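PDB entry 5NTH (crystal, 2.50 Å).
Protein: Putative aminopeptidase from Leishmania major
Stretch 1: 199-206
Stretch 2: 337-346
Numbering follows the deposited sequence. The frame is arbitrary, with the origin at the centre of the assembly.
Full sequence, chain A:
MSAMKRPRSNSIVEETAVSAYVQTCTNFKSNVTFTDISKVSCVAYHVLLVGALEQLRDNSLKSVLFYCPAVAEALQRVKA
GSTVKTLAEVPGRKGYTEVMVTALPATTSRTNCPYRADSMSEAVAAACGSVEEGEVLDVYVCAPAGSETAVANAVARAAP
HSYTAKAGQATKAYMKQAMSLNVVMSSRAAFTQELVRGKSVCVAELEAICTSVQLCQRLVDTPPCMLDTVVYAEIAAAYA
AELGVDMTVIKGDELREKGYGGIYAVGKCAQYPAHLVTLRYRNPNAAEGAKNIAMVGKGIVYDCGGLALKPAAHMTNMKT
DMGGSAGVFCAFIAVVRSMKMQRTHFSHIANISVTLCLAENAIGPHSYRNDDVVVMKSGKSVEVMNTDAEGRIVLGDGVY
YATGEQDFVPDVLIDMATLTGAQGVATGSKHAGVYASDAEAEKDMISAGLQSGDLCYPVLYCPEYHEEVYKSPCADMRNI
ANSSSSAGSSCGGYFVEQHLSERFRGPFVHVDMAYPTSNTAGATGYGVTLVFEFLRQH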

# COMPACT_ATOMS: atom_id res chain seq x y z
N LYS A 199 -46.32 -28.14 13.87
CA LYS A 199 -45.96 -27.14 14.88
C LYS A 199 -46.89 -25.90 14.75
O LYS A 199 -47.38 -25.55 13.65
CB LYS A 199 -44.45 -26.81 14.79
N SER A 200 -47.18 -25.29 15.89
CA SER A 200 -47.94 -24.01 15.94
C SER A 200 -47.13 -22.83 16.47
O SER A 200 -46.35 -22.96 17.45
CB SER A 200 -49.17 -24.15 16.82
OG SER A 200 -48.80 -24.78 18.04
N VAL A 201 -47.35 -21.68 15.86
CA VAL A 201 -46.76 -20.44 16.36
C VAL A 201 -47.84 -19.38 16.46
O VAL A 201 -48.58 -19.17 15.49
CB VAL A 201 -45.55 -19.97 15.52
CG1 VAL A 201 -45.93 -19.79 14.03
CG2 VAL A 201 -44.92 -18.72 16.13
N CYS A 202 -47.92 -18.73 17.62
CA CYS A 202 -49.00 -17.80 17.94
C CYS A 202 -48.58 -16.33 17.91
O CYS A 202 -47.40 -16.01 17.85
CB CYS A 202 -49.58 -18.13 19.29
SG CYS A 202 -48.52 -17.73 20.68
N VAL A 203 -49.57 -15.44 17.97
CA VAL A 203 -49.33 -14.01 17.83
C VAL A 203 -48.44 -13.43 18.90
O VAL A 203 -47.62 -12.56 18.58
CB VAL A 203 -50.65 -13.23 17.83
CG1 VAL A 203 -50.44 -11.71 17.94
CG2 VAL A 203 -51.39 -13.56 16.55
N ALA A 204 -48.60 -13.86 20.15
CA ALA A 204 -47.75 -13.36 21.23
C ALA A 204 -46.25 -13.73 21.01
O ALA A 204 -45.37 -12.96 21.39
CB ALA A 204 -48.25 -13.86 22.58
N GLU A 205 -46.01 -14.87 20.37
CA GLU A 205 -44.68 -15.26 19.92
C GLU A 205 -44.12 -14.34 18.82
O GLU A 205 -43.00 -13.85 18.91
CB GLU A 205 -44.66 -16.72 19.46
CG GLU A 205 -44.36 -17.66 20.62
CD GLU A 205 -44.81 -19.11 20.42
OE1 GLU A 205 -46.04 -19.33 20.16
OE2 GLU A 205 -43.93 -20.03 20.54
N LEU A 206 -44.90 -14.08 17.80
CA LEU A 206 -44.42 -13.21 16.73
C LEU A 206 -44.05 -11.82 17.26
O LEU A 206 -43.07 -11.23 16.82
CB LEU A 206 -45.43 -13.11 15.61
CG LEU A 206 -45.77 -14.45 14.97
CD1 LEU A 206 -46.83 -14.22 13.92
CD2 LEU A 206 -44.56 -15.16 14.39
N ARG A 337 -39.40 -16.06 26.80
CA ARG A 337 -40.71 -15.43 26.83
C ARG A 337 -41.77 -16.37 26.31
O ARG A 337 -42.90 -16.37 26.80
CB ARG A 337 -40.72 -14.15 26.00
CG ARG A 337 -40.44 -12.94 26.85
CD ARG A 337 -40.18 -11.69 26.04
NE ARG A 337 -39.99 -10.52 26.91
CZ ARG A 337 -39.51 -9.35 26.50
NH1 ARG A 337 -39.14 -9.14 25.23
NH2 ARG A 337 -39.37 -8.38 27.38
N SER A 338 -41.42 -17.15 25.28
CA SER A 338 -42.33 -18.10 24.70
C SER A 338 -42.65 -19.24 25.73
O SER A 338 -43.80 -19.63 25.95
CB SER A 338 -41.76 -18.62 23.38
OG SER A 338 -42.62 -19.59 22.77
N MET A 339 -41.60 -19.72 26.39
CA MET A 339 -41.72 -20.71 27.47
C MET A 339 -42.71 -20.27 28.56
O MET A 339 -43.52 -21.07 29.02
CB MET A 339 -40.35 -21.01 28.10
CG MET A 339 -39.50 -21.91 27.23
SD MET A 339 -37.98 -22.47 27.99
CE MET A 339 -37.16 -20.96 28.26
N LYS A 340 -42.65 -19.01 28.95
CA LYS A 340 -43.56 -18.45 29.95
C LYS A 340 -44.99 -18.25 29.45
O LYS A 340 -45.91 -18.11 30.26
CB LYS A 340 -43.02 -17.12 30.44
CG LYS A 340 -41.72 -17.27 31.21
CD LYS A 340 -41.45 -16.02 32.01
CE LYS A 340 -40.22 -16.15 32.89
NZ LYS A 340 -40.22 -17.36 33.75
N MET A 341 -45.18 -18.24 28.13
CA MET A 341 -46.50 -18.12 27.51
C MET A 341 -47.38 -19.40 27.53
O MET A 341 -48.56 -19.30 27.84
CB MET A 341 -46.37 -17.61 26.07
CG MET A 341 -46.10 -16.11 26.00
SD MET A 341 -45.40 -15.53 24.44
CE MET A 341 -46.36 -16.55 23.34
N GLN A 342 -46.83 -20.55 27.16
CA GLN A 342 -47.58 -21.82 27.21
C GLN A 342 -46.69 -23.02 27.62
O GLN A 342 -45.50 -23.07 27.32
CB GLN A 342 -48.32 -22.11 25.88
CG GLN A 342 -49.81 -21.75 25.85
CD GLN A 342 -50.30 -21.36 24.45
OE1 GLN A 342 -50.59 -20.18 24.15
NE2 GLN A 342 -50.38 -22.35 23.56
N ARG A 343 -47.34 -23.98 28.29
CA ARG A 343 -46.71 -25.15 28.94
C ARG A 343 -45.83 -25.94 27.98
O ARG A 343 -44.77 -26.45 28.36
CB ARG A 343 -47.81 -26.08 29.51
N THR A 344 -46.28 -25.99 26.73
CA THR A 344 -45.80 -26.91 25.71
C THR A 344 -44.77 -26.31 24.76
O THR A 344 -44.10 -27.07 24.04
CB THR A 344 -46.99 -27.38 24.85
OG1 THR A 344 -47.55 -26.26 24.16
CG2 THR A 344 -48.10 -28.00 25.71
N HIS A 345 -44.65 -24.98 24.75
CA HIS A 345 -43.93 -24.26 23.67
C HIS A 345 -42.47 -24.57 23.44
O HIS A 345 -42.07 -24.68 22.27
CB HIS A 345 -44.11 -22.74 23.75
CG HIS A 345 -45.27 -22.25 22.93
ND1 HIS A 345 -46.08 -21.22 23.35
CD2 HIS A 345 -45.75 -22.66 21.73
CE1 HIS A 345 -47.01 -21.01 22.44
NE2 HIS A 345 -46.84 -21.87 21.44
N PHE A 346 -41.64 -24.71 24.45
CA PHE A 346 -40.31 -25.27 24.12
C PHE A 346 -40.10 -26.46 25.01
O PHE A 346 -39.08 -26.59 25.67
CB PHE A 346 -39.17 -24.23 24.24
CG PHE A 346 -39.07 -23.30 23.06
CD1 PHE A 346 -39.88 -22.19 22.97
CD2 PHE A 346 -38.15 -23.52 22.05
CE1 PHE A 346 -39.79 -21.34 21.89
CE2 PHE A 346 -38.05 -22.68 20.97
CZ PHE A 346 -38.87 -21.58 20.88

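The contact is small, about 276 Å² summed over both sides, and it is organised around one side chain, Glu205, which sits in the first turn of a helix, with Cys202 at the N-cap position just before it. Across from it lie a segment of helix that includes Arg337 to Met339, and the type I turn from Gln342 to His345. The backbones come closest at Glu205 and Ser338, whose CA atoms are 6.0 Å apart.

The polar part has a single hydrogen bond across the stretches: Ser338 OG donates to Glu205 OE2 at 2.6 Å. The CA-to-CB bond of Glu205 points sideways to the other stretch, yet chi1 near -89° and chi2 near 159° carry the carboxylate across to it. Ser338, with chi1 at 179°, needs almost no reach: its CB also points sideways, and a short side chain fits where the two backbones run so near each other. Both residues are buried, so the hydroxyl and one carboxylate oxygen satisfy each other where water has little access. The other oxygen turns back to its own stretch, where Cys202 N donates to Glu205 OE1 at 3.2 Å, although the position of OE1 is less certain than the rest. One carboxylate thus ties the start of its own helix to the neighbouring one.

Histidine adds a different kind of contact. Glu205 OE1 lies over one face of the His345 ring, 3.0 Å from His345 NE2, but the angle is too poor for a hydrogen bond. The CB of His345 points toward the first stretch, and the ring also lies near Cys202, with Cys202 SG 4.0 Å from His345 CE1 in an oblique approach.

The apolar part is built on the methyl end of Met341. Its CE lies 3.4 Å from Ala204 CB, 3.6 Å from Cys202 SG and 3.6 Å from Glu205 CG, and it also reaches within 3.4 Å of the backbone at Glu205 N. A long, unbranched side chain suits this role, because the CA atoms of Met341 and Ala204 are 8.0 Å apart and the gap has to be bridged. Ala204 offers just a methyl group pointing toward the partner, while Cys202 presents a compact sulfur. Cys202 is buried, whereas Ala204 is exposed and Met341, like His345, partly exposed, so the methionine packing runs from the interior out toward solvent.

The rule to read here is economical: a buried acid whose oxygens serve two donors, with its aliphatic stem packed against a methionine tip.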